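Local coordinates for protein diaminopropionate ammonia-lyase (Escherichia coli, PDB 4D9M) that breaks down both L- and D-2,3-diaminopropionate to pyruvate and ammonia by pyridoxal-phosphate-dependent alpha,beta-elimination, at residues Gly72-Lys77 against Glu377-Val382; Thr117-Asn122 against Ala138-Pro143; Arg333-Glu338 against Lys383-Val388. All coordinates share one frame; numbering follows the deposited sequence.

Interaction 1: residues Gly72-Lys77 against Glu377-Val382. With 0JO (2-{[(E)-{3-hydroxy-2-methyl-5-[(phosphonooxy)methyl]pyridin-4-yl}methylidene]amino}prop-2-enoic acid), chain D.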
loop_
_atom_site.group_PDB
_atom_site.type_symbol
_atom_site.label_atom_id
_atom_site.label_comp_id
_atom_site.label_asym_id
_atom_site.label_seq_id
_atom_site.Cartn_x
_atom_site.Cartn_y
_atom_site.Cartn_z
ATOM N N GLY B 72 -17.994 -8.469 9.787
ATOM C CA GLY B 72 -17.971 -7.005 9.840
ATOM C C GLY B 72 -17.187 -6.397 10.992
ATOM O O GLY B 72 -17.128 -5.172 11.131
ATOM N N LEU B 73 -16.555 -7.243 11.802
ATOM C CA LEU B 73 -15.849 -6.785 13.004
ATOM C C LEU B 73 -14.352 -6.519 12.815
ATOM O O LEU B 73 -13.658 -6.143 13.771
ATOM C CB LEU B 73 -16.083 -7.759 14.170
ATOM C CG LEU B 73 -17.525 -8.042 14.620
ATOM C CD1 LEU B 73 -17.511 -8.725 15.977
ATOM C CD2 LEU B 73 -18.381 -6.784 14.685
ATOM N N ASN B 74 -13.858 -6.711 11.592
ATOM C CA ASN B 74 -12.473 -6.379 11.225
ATOM C C ASN B 74 -11.381 -7.192 11.952
ATOM O O ASN B 74 -10.202 -6.826 11.923
ATOM C CB ASN B 74 -12.242 -4.871 11.402
ATOM C CG ASN B 74 -11.326 -4.279 10.345
ATOM O OD1 ASN B 74 -10.805 -4.983 9.471
ATOM N ND2 ASN B 74 -11.124 -2.964 10.425
ATOM N N ALA B 75 -11.785 -8.287 12.593
ATOM C CA ALA B 75 -10.883 -9.157 13.366
ATOM C C ALA B 75 -11.504 -10.540 13.582
ATOM O O ALA B 75 -12.695 -10.731 13.340
ATOM C CB ALA B 75 -10.532 -8.517 14.702
ATOM N N PHE B 76 -10.700 -11.494 14.044
ATOM C CA PHE B 76 -11.140 -12.887 14.215
ATOM C C PHE B 76 -11.749 -13.172 15.591
ATOM O O PHE B 76 -12.474 -14.164 15.762
ATOM C CB PHE B 76 -9.954 -13.838 14.022
ATOM C CG PHE B 76 -9.051 -13.926 15.222
ATOM C CD1 PHE B 76 -8.038 -12.999 15.416
ATOM C CD2 PHE B 76 -9.232 -14.923 16.174
ATOM C CE1 PHE B 76 -7.214 -13.064 16.527
ATOM C CE2 PHE B 76 -8.411 -14.991 17.293
ATOM C CZ PHE B 76 -7.400 -14.057 17.469
ATOM N N LYS B 77 -11.420 -12.319 16.562
ATOM C CA LYS B 77 -11.616 -12.604 17.989
ATOM C C LYS B 77 -13.022 -13.037 18.403
ATOM O O LYS B 77 -13.178 -13.765 19.381
ATOM C CB LYS B 77 -11.165 -11.407 18.852
ATOM C CG LYS B 77 -9.677 -11.391 19.191
ATOM C CD LYS B 77 -9.346 -12.452 20.226
ATOM C CE LYS B 77 -7.919 -12.369 20.733
ATOM N NZ LYS B 77 -7.658 -13.418 21.771
ATOM N N GLU B 377 -6.295 -9.336 12.018
ATOM C CA GLU B 377 -7.144 -8.139 11.997
ATOM C C GLU B 377 -6.819 -7.195 10.831
ATOM O O GLU B 377 -5.691 -7.153 10.348
ATOM C CB GLU B 377 -7.018 -7.365 13.312
ATOM C CG GLU B 377 -5.595 -6.921 13.612
ATOM C CD GLU B 377 -5.501 -5.794 14.617
ATOM O OE1 GLU B 377 -6.471 -5.553 15.383
ATOM O OE2 GLU B 377 -4.434 -5.148 14.643
ATOM N N GLY B 378 -7.817 -6.427 10.406
ATOM C CA GLY B 378 -7.606 -5.348 9.454
ATOM C C GLY B 378 -7.180 -4.057 10.130
ATOM O O GLY B 378 -6.518 -4.079 11.170
ATOM N N ASP B 379 -7.560 -2.929 9.532
ATOM C CA ASP B 379 -7.167 -1.613 10.040
ATOM C C ASP B 379 -8.010 -1.152 11.228
ATOM O O ASP B 379 -8.727 -0.154 11.143
ATOM C CB ASP B 379 -7.155 -0.560 8.923
ATOM C CG ASP B 379 -8.478 -0.445 8.186
ATOM O OD1 ASP B 379 -9.352 -1.322 8.330
ATOM O OD2 ASP B 379 -8.640 0.543 7.443
ATOM N N THR B 380 -7.896 -1.874 12.342
ATOM C CA THR B 380 -8.697 -1.602 13.537
ATOM C C THR B 380 -8.376 -0.243 14.167
ATOM O O THR B 380 -9.236 0.375 14.783
ATOM C CB THR B 380 -8.589 -2.738 14.573
ATOM O OG1 THR B 380 -7.219 -3.125 14.718
ATOM C CG2 THR B 380 -9.398 -3.939 14.117
ATOM N N ASP B 381 -7.135 0.209 13.999
ATOM C CA ASP B 381 -6.730 1.571 14.331
ATOM C C ASP B 381 -6.399 2.264 13.016
ATOM O O ASP B 381 -5.264 2.165 12.535
ATOM C CB ASP B 381 -5.511 1.551 15.266
ATOM C CG ASP B 381 -5.056 2.947 15.703
ATOM O OD1 ASP B 381 -5.299 3.941 15.000
ATOM O OD2 ASP B 381 -4.415 3.049 16.762
ATOM N N VAL B 382 -7.382 2.954 12.432
ATOM C CA VAL B 382 -7.195 3.566 11.110
ATOM C C VAL B 382 -6.087 4.608 11.126
ATOM O O VAL B 382 -5.357 4.754 10.143
ATOM C CB VAL B 382 -8.496 4.147 10.480
ATOM C CG1 VAL B 382 -9.535 3.055 10.278
ATOM C CG2 VAL B 382 -9.078 5.292 11.305
HETATM O O 0JO D . -8.410 -8.658 21.675
HETATM C C 0JO D . -7.640 -8.575 22.660
HETATM O OXT 0JO D . -7.997 -8.038 23.743
HETATM C CA 0JO D . -6.286 -9.122 22.522
HETATM C CB 0JO D . -5.486 -9.328 23.563
HETATM N N 0JO D . -5.881 -9.390 21.269
HETATM C C4A 0JO D . -5.162 -10.375 20.917
HETATM C C4 0JO D . -4.801 -10.544 19.483
HETATM C C3 0JO D . -5.397 -9.744 18.513
HETATM O O3 0JO D . -6.311 -8.789 18.853
HETATM C C2 0JO D . -5.049 -9.922 17.179
HETATM C C2A 0JO D . -5.677 -9.069 16.121
HETATM N N1 0JO D . -4.149 -10.857 16.803
HETATM C C6 0JO D . -3.569 -11.644 17.717
HETATM C C5 0JO D . -3.877 -11.504 19.068
HETATM C C5A 0JO D . -3.179 -12.419 20.041
HETATM O OP4 0JO D . -4.060 -13.469 20.404
HETATM P P 0JO D . -3.883 -14.179 21.830
HETATM O OP3 0JO D . -2.451 -14.641 21.839
HETATM O OP1 0JO D . -4.918 -15.272 21.774
HETATM O OP2 0JO D . -4.148 -13.085 22.842
#

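Interaction 2: residues Thr117-Asn122 against Ala138-Pro143. With 0JO (2-{[(E)-{3-hydroxy-2-methyl-5-[(phosphonooxy)methyl]pyridin-4-yl}methylidene]amino}prop-2-enoic acid), chain D.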
loop_
_atom_site.group_PDB
_atom_site.type_symbol
_atom_site.label_atom_id
_atom_site.label_comp_id
_atom_site.label_asym_id
_atom_site.label_seq_id
_atom_site.Cartn_x
_atom_site.Cartn_y
_atom_site.Cartn_z
ATOM N N THR B 117 -15.386 -8.354 30.391
ATOM C CA THR B 117 -14.018 -8.710 30.037
ATOM C C THR B 117 -13.095 -7.501 29.924
ATOM O O THR B 117 -13.543 -6.392 29.645
ATOM C CB THR B 117 -13.947 -9.513 28.710
ATOM O OG1 THR B 117 -12.578 -9.817 28.414
ATOM C CG2 THR B 117 -14.546 -8.731 27.547
ATOM N N THR B 118 -11.803 -7.737 30.139
ATOM C CA THR B 118 -10.767 -6.800 29.720
ATOM C C THR B 118 -10.338 -7.145 28.290
ATOM O O THR B 118 -10.396 -8.305 27.880
ATOM C CB THR B 118 -9.552 -6.838 30.666
ATOM O OG1 THR B 118 -9.955 -6.411 31.967
ATOM C CG2 THR B 118 -8.435 -5.923 30.178
ATOM N N THR B 119 -9.925 -6.122 27.545
ATOM C CA THR B 119 -9.477 -6.255 26.168
ATOM C C THR B 119 -8.613 -5.056 25.819
ATOM O O THR B 119 -8.770 -3.983 26.414
ATOM C CB THR B 119 -10.676 -6.294 25.193
ATOM O OG1 THR B 119 -10.242 -6.704 23.890
ATOM C CG2 THR B 119 -11.355 -4.924 25.084
ATOM N N ASP B 120 -7.697 -5.227 24.866
ATOM C CA ASP B 120 -7.043 -4.056 24.277
ATOM C C ASP B 120 -7.591 -3.741 22.887
ATOM O O ASP B 120 -7.033 -2.926 22.152
ATOM C CB ASP B 120 -5.507 -4.141 24.310
ATOM C CG ASP B 120 -4.981 -5.484 23.880
ATOM O OD1 ASP B 120 -4.059 -5.990 24.562
ATOM O OD2 ASP B 120 -5.483 -6.034 22.873
ATOM N N GLY B 121 -8.712 -4.368 22.547
ATOM C CA GLY B 121 -9.423 -4.000 21.337
ATOM C C GLY B 121 -10.450 -4.993 20.845
ATOM O O GLY B 121 -11.658 -4.765 20.950
ATOM N N ASN B 122 -9.969 -6.102 20.304
ATOM C CA ASN B 122 -10.824 -6.978 19.518
ATOM C C ASN B 122 -11.695 -7.915 20.344
ATOM O O ASN B 122 -12.882 -8.092 20.047
ATOM C CB ASN B 122 -9.988 -7.729 18.476
ATOM C CG ASN B 122 -9.339 -6.791 17.474
ATOM O OD1 ASN B 122 -10.010 -5.965 16.853
ATOM N ND2 ASN B 122 -8.026 -6.917 17.309
ATOM N N ALA B 138 -23.149 -5.940 28.182
ATOM C CA ALA B 138 -21.716 -6.178 28.191
ATOM C C ALA B 138 -21.001 -4.999 28.813
ATOM O O ALA B 138 -21.300 -3.852 28.488
ATOM C CB ALA B 138 -21.210 -6.414 26.775
ATOM N N VAL B 139 -20.064 -5.283 29.713
ATOM C CA VAL B 139 -19.227 -4.241 30.309
ATOM C C VAL B 139 -17.752 -4.543 30.058
ATOM O O VAL B 139 -17.200 -5.497 30.595
ATOM C CB VAL B 139 -19.488 -4.049 31.827
ATOM C CG1 VAL B 139 -18.606 -2.936 32.381
ATOM C CG2 VAL B 139 -20.958 -3.744 32.093
ATOM N N ILE B 140 -17.117 -3.703 29.254
ATOM C CA ILE B 140 -15.762 -3.975 28.786
ATOM C C ILE B 140 -14.753 -3.018 29.409
ATOM O O ILE B 140 -14.982 -1.808 29.461
ATOM C CB ILE B 140 -15.693 -3.954 27.239
ATOM C CG1 ILE B 140 -16.242 -5.262 26.667
ATOM C CG2 ILE B 140 -14.267 -3.786 26.755
ATOM C CD1 ILE B 140 -17.737 -5.292 26.453
ATOM N N TYR B 141 -13.649 -3.577 29.895
ATOM C CA TYR B 141 -12.565 -2.783 30.467
ATOM C C TYR B 141 -11.371 -2.738 29.521
ATOM O O TYR B 141 -11.159 -3.657 28.723
ATOM C CB TYR B 141 -12.151 -3.333 31.835
ATOM C CG TYR B 141 -13.206 -3.183 32.914
ATOM C CD1 TYR B 141 -14.157 -4.181 33.131
ATOM C CD2 TYR B 141 -13.248 -2.048 33.719
ATOM C CE1 TYR B 141 -15.121 -4.052 34.118
ATOM C CE2 TYR B 141 -14.209 -1.906 34.711
ATOM C CZ TYR B 141 -15.143 -2.911 34.904
ATOM O OH TYR B 141 -16.095 -2.775 35.884
ATOM N N MET B 142 -10.604 -1.654 29.606
ATOM C CA MET B 142 -9.479 -1.419 28.701
ATOM C C MET B 142 -8.283 -0.807 29.432
ATOM O O MET B 142 -8.462 0.049 30.305
ATOM C CB MET B 142 -9.912 -0.541 27.519
ATOM C CG MET B 142 -10.678 -1.301 26.445
ATOM S SD MET B 142 -11.014 -0.366 24.941
ATOM C CE MET B 142 -10.312 -1.484 23.741
ATOM N N PRO B 143 -7.056 -1.248 29.081
ATOM C CA PRO B 143 -5.846 -0.725 29.717
ATOM C C PRO B 143 -5.532 0.697 29.256
ATOM O O PRO B 143 -5.993 1.116 28.188
ATOM C CB PRO B 143 -4.744 -1.685 29.242
ATOM C CG PRO B 143 -5.439 -2.810 28.554
ATOM C CD PRO B 143 -6.731 -2.252 28.057
HETATM O O 0JO D . -8.410 -8.658 21.675
HETATM C C 0JO D . -7.640 -8.575 22.660
HETATM O OXT 0JO D . -7.997 -8.038 23.743
HETATM C CA 0JO D . -6.286 -9.122 22.522
HETATM C CB 0JO D . -5.486 -9.328 23.563
HETATM N N 0JO D . -5.881 -9.390 21.269
HETATM C C4A 0JO D . -5.162 -10.375 20.917
HETATM C C4 0JO D . -4.801 -10.544 19.483
HETATM C C3 0JO D . -5.397 -9.744 18.513
HETATM O O3 0JO D . -6.311 -8.789 18.853
HETATM C C2 0JO D . -5.049 -9.922 17.179
HETATM C C2A 0JO D . -5.677 -9.069 16.121
HETATM N N1 0JO D . -4.149 -10.857 16.803
HETATM C C6 0JO D . -3.569 -11.644 17.717
HETATM C C5 0JO D . -3.877 -11.504 19.068
HETATM C C5A 0JO D . -3.179 -12.419 20.041
HETATM O OP4 0JO D . -4.060 -13.469 20.404
HETATM P P 0JO D . -3.883 -14.179 21.830
HETATM O OP3 0JO D . -2.451 -14.641 21.839
HETATM O OP1 0JO D . -4.918 -15.272 21.774
HETATM O OP2 0JO D . -4.148 -13.085 22.842
#

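Interaction 3: residues Arg333-Glu338 against Lys383-Val388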
loop_
_atom_site.group_PDB
_atom_site.type_symbol
_atom_site.label_atom_id
_atom_site.label_comp_id
_atom_site.label_asym_id
_atom_site.label_seq_id
_atom_site.Cartn_x
_atom_site.Cartn_y
_atom_site.Cartn_z
ATOM N N ARG B 333 -4.792 -7.535 -2.629
ATOM C CA ARG B 333 -4.528 -6.582 -1.553
ATOM C C ARG B 333 -5.215 -7.034 -0.266
ATOM O O ARG B 333 -6.357 -7.494 -0.292
ATOM C CB ARG B 333 -5.017 -5.200 -1.979
ATOM C CG ARG B 333 -4.729 -4.076 -1.007
ATOM C CD ARG B 333 -4.929 -2.741 -1.700
ATOM N NE ARG B 333 -5.046 -1.659 -0.737
ATOM C CZ ARG B 333 -6.200 -1.113 -0.360
ATOM N NH1 ARG B 333 -7.353 -1.538 -0.876
ATOM N NH2 ARG B 333 -6.203 -0.132 0.531
ATOM N N ILE B 334 -4.495 -6.923 0.850
ATOM C CA ILE B 334 -5.036 -7.242 2.168
ATOM C C ILE B 334 -4.814 -6.082 3.154
ATOM O O ILE B 334 -3.683 -5.605 3.335
ATOM C CB ILE B 334 -4.409 -8.530 2.746
ATOM C CG1 ILE B 334 -4.778 -9.748 1.893
ATOM C CG2 ILE B 334 -4.825 -8.736 4.199
ATOM C CD1 ILE B 334 -3.872 -10.946 2.102
ATOM N N ILE B 335 -5.897 -5.640 3.791
ATOM C CA ILE B 335 -5.800 -4.671 4.883
ATOM C C ILE B 335 -5.438 -5.450 6.146
ATOM O O ILE B 335 -6.221 -6.283 6.613
ATOM C CB ILE B 335 -7.120 -3.874 5.092
ATOM C CG1 ILE B 335 -7.673 -3.309 3.773
ATOM C CG2 ILE B 335 -6.920 -2.759 6.102
ATOM C CD1 ILE B 335 -6.689 -2.490 2.956
ATOM N N SER B 336 -4.245 -5.201 6.679
ATOM C CA SER B 336 -3.783 -5.920 7.863
ATOM C C SER B 336 -3.240 -4.973 8.924
ATOM O O SER B 336 -2.387 -4.137 8.626
ATOM C CB SER B 336 -2.705 -6.939 7.486
ATOM O OG SER B 336 -2.456 -7.840 8.562
ATOM N N GLY B 337 -3.724 -5.127 10.158
ATOM C CA GLY B 337 -3.314 -4.278 11.288
ATOM C C GLY B 337 -1.994 -4.702 11.902
ATOM O O GLY B 337 -1.411 -5.721 11.503
ATOM N N GLU B 338 -1.525 -3.925 12.878
ATOM C CA GLU B 338 -0.212 -4.137 13.501
ATOM C C GLU B 338 -0.016 -5.570 14.014
ATOM O O GLU B 338 0.973 -6.234 13.671
ATOM C CB GLU B 338 0.029 -3.139 14.632
ATOM C CG GLU B 338 -0.177 -1.676 14.257
ATOM C CD GLU B 338 -1.638 -1.233 14.314
ATOM O OE1 GLU B 338 -2.046 -0.454 13.422
ATOM O OE2 GLU B 338 -2.378 -1.660 15.240
ATOM N N LYS B 383 -5.954 5.302 12.254
ATOM C CA LYS B 383 -4.956 6.358 12.422
ATOM C C LYS B 383 -3.542 5.803 12.253
ATOM O O LYS B 383 -2.782 6.262 11.393
ATOM C CB LYS B 383 -5.119 7.024 13.793
ATOM C CG LYS B 383 -4.184 8.189 14.069
ATOM C CD LYS B 383 -4.568 8.875 15.375
ATOM C CE LYS B 383 -3.634 10.033 15.698
ATOM N NZ LYS B 383 -2.287 9.550 16.116
ATOM N N HIS B 384 -3.214 4.806 13.070
ATOM C CA HIS B 384 -1.902 4.176 13.052
ATOM C C HIS B 384 -1.661 3.426 11.774
ATOM O O HIS B 384 -0.553 3.473 11.234
ATOM C CB HIS B 384 -1.733 3.249 14.253
ATOM C CG HIS B 384 -0.310 2.810 14.487
ATOM N ND1 HIS B 384 0.661 3.668 14.850
ATOM C CD2 HIS B 384 0.289 1.555 14.394
ATOM C CE1 HIS B 384 1.825 2.999 14.984
ATOM N NE2 HIS B 384 1.595 1.706 14.706
ATOM N N TYR B 385 -2.691 2.736 11.275
ATOM C CA TYR B 385 -2.566 1.958 10.041
ATOM C C TYR B 385 -2.022 2.821 8.905
ATOM O O TYR B 385 -1.069 2.438 8.227
ATOM C CB TYR B 385 -3.898 1.300 9.630
ATOM C CG TYR B 385 -3.790 0.533 8.328
ATOM C CD1 TYR B 385 -3.204 -0.734 8.293
ATOM C CD2 TYR B 385 -4.235 1.085 7.125
ATOM C CE1 TYR B 385 -3.069 -1.431 7.102
ATOM C CE2 TYR B 385 -4.105 0.392 5.932
ATOM C CZ TYR B 385 -3.520 -0.869 5.929
ATOM O OH TYR B 385 -3.385 -1.571 4.757
ATOM N N ARG B 386 -2.623 3.993 8.724
ATOM C CA ARG B 386 -2.233 4.924 7.669
ATOM C C ARG B 386 -0.919 5.639 7.965
ATOM O O ARG B 386 -0.248 6.112 7.049
ATOM C CB ARG B 386 -3.354 5.931 7.385
ATOM C CG ARG B 386 -4.636 5.295 6.857
ATOM C CD ARG B 386 -4.427 4.539 5.543
ATOM N NE ARG B 386 -5.624 3.803 5.144
ATOM C CZ ARG B 386 -5.775 3.149 3.994
ATOM N NH1 ARG B 386 -4.801 3.120 3.088
ATOM N NH2 ARG B 386 -6.915 2.519 3.743
ATOM N N GLU B 387 -0.552 5.717 9.241
ATOM C CA GLU B 387 0.756 6.240 9.612
ATOM C C GLU B 387 1.852 5.278 9.152
ATOM O O GLU B 387 2.895 5.701 8.660
ATOM C CB GLU B 387 0.826 6.514 11.115
ATOM C CG GLU B 387 0.174 7.841 11.509
ATOM C CD GLU B 387 -0.163 7.966 12.989
ATOM O OE1 GLU B 387 0.263 7.115 13.806
ATOM O OE2 GLU B 387 -0.875 8.936 13.338
ATOM N N VAL B 388 1.591 3.982 9.294
ATOM C CA VAL B 388 2.497 2.949 8.805
ATOM C C VAL B 388 2.569 2.948 7.270
ATOM O O VAL B 388 3.636 3.169 6.699
ATOM C CB VAL B 388 2.092 1.552 9.321
ATOM C CG1 VAL B 388 3.107 0.507 8.883
ATOM C CG2 VAL B 388 1.966 1.554 10.840
HETATM O O HOH W 1 -2.050 -3.884 5.098
#

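Interaction 1: residues Gly72-Lys77 against Glu377-Val382
Ala75 and Glu377, their CA atoms 4.1 Å apart, form a single backbone bridge between two loops, beside the cofactor site of this fold type II pyridoxal-phosphate enzyme. Packing is tightest here, where Gly378 N also donates to Asn74 O at 2.9 Å with an N-H...O angle of 162°. Glycine suits this place because a CB on Gly378 would run into Asn74 OD1, while the small Ala75 leaves room for the CB of Glu377. Thr380 closes the tight side: its CG2, anti to the carbonyl carbon, lies 4.0 Å from Asn74 CB. Its OG1 donates to Glu377 OE1 at 2.6 Å, arriving from above the carboxylate plane. Asn122 ND2 donates to the same oxygen, and this double grip should limit the freedom of a chain whose CG rests 3.3 Å from 0JO C2A, the cofactor methyl. The other end is looser and partly open to solvent. There Asn74 ND2 reaches Asp379 OD1 at 3.2 Å, a long but straight bond in the amide plane, on the anti side of the carboxylate but tilted out of its plane, the two groups 86° apart. Towards the pocket, Phe76 turns its ring edge to the pyridine nitrogen. Lys77, which otherwise carries the cofactor, is here released by the aminoacrylate adduct, and its NZ makes a weak hydrogen bond of 3.3 Å to the phosphate oxygen 0JO OP1.

Interaction 2: residues Thr117-Asn122 against Ala138-Pro143
Thr117 and Thr118 run parallel to Ile140 and Tyr141 as adjacent strands, joined where Tyr141 N donates to Thr117 O at 2.8 Å and Thr119 N to Tyr141 O at 3.0 Å. Thr117 and Ile140 lie alongside each other on one face of the sheet. Thr118 and Tyr141 occupy the other face, where Thr118 OG1, bonded to Thr175 OG1, lies across Tyr141 CB. Thr119 works in two directions. Its CG2 packs on Ile140 CG2 at 3.5 Å and Met142 CE at 3.8 Å, whereas OG1, anti to the backbone N (chi1 -168°), donates to 0JO OXT at 2.6 Å. The same OG1 accepts from Gly121 N at 3.1 Å, making an ST turn, and also from Gly124 N. With an alanine here, OXT would probably lose a donor, the two amides their acceptor, and a gap would open beside Ile140 CG2. Asp120 N is a second donor to OXT, at 3.0 Å, and Asn122 ND2 meets the cofactor's O3 at 3.0 Å. The loop also holds Asp120, the inferred proton acceptor for the L-isomer. Such a carboxylate-binding loop, here between strand 114-118 and helix 122-133 of a beta-alpha-beta unit, is characteristic of fold type II enzymes.

Interaction 3: residues Arg333-Glu338 against Lys383-Val388
Tyr385 OH shares one water with the backbone of Ile334 and Ser336: the hydroxyl donates to it at 2.7 Å, Ser336 N donates to it at 3.0 Å, and the water donates to Ile334 O at 3.0 Å. Asn326 ND2 of the second subunit also bonds to the tyrosine oxygen. Tyrosine suits the place because its ring spans the space between helix and loop while its hydroxyl reaches this water. With CG anti to the backbone N (chi1 178°), the ring runs out from helix 382-391 and brings one face beneath Ile335. Ile335 CG2 stands 4.3 Å from the ring centroid, 26° off the normal, a CH-pi contact. At the rim, Ser336 O comes within 3.2 Å of Tyr385 CE1, near the ring plane. Beside it, Glu338 meets His384 at the imidazole edge: Glu338 OE1 lies 3.2 Å from His384 CD2 and Glu338 CG sits in the ring plane, carboxylate and ring being 69° apart. On the subunit interface, Arg333 NH2 and Arg386 NH2 approach to 4.2 Å. Asn326 OD1 of the second subunit accepts from Arg333 NH2 and Pro327 O of that subunit from Arg386 NH1, while Ile335 CD1 lies over the rim of the Arg333 guanidinium and Tyr385 CE2 over the centre of that of Arg386. No direct hydrogen bond joins residues 333-338 to 383-388; packing round Tyr385, Glu338 at the His384 edge and the shared water hold them, and oxygens of the dimer partner probably ease the closeness of the two like charges.

Overall arrangement
Interactions 1 and 2 both reach the cofactor adduct, their centres about 15 Å apart, and meet through Asn122, which touches Ala75, Lys77, Glu377 and Thr380. Interaction 3 lies about 10 Å from interaction 1, centre to centre, and about 22 Å from interaction 2. It adjoins interaction 1: loop 377-382 leads straight into helix 382-391, and Glu377 O is probably hydrogen-bonded to Gly337 N. Along the chain, interaction 2 falls between the two segments of interaction 1, whereas those of interactions 1 and 3 alternate. Interaction 2 belongs to the four-stranded parallel sheet; loop 377-382 follows strand 370-375 of the larger mixed sheet. Together they link the pocket between the two sheets to the dimer interface.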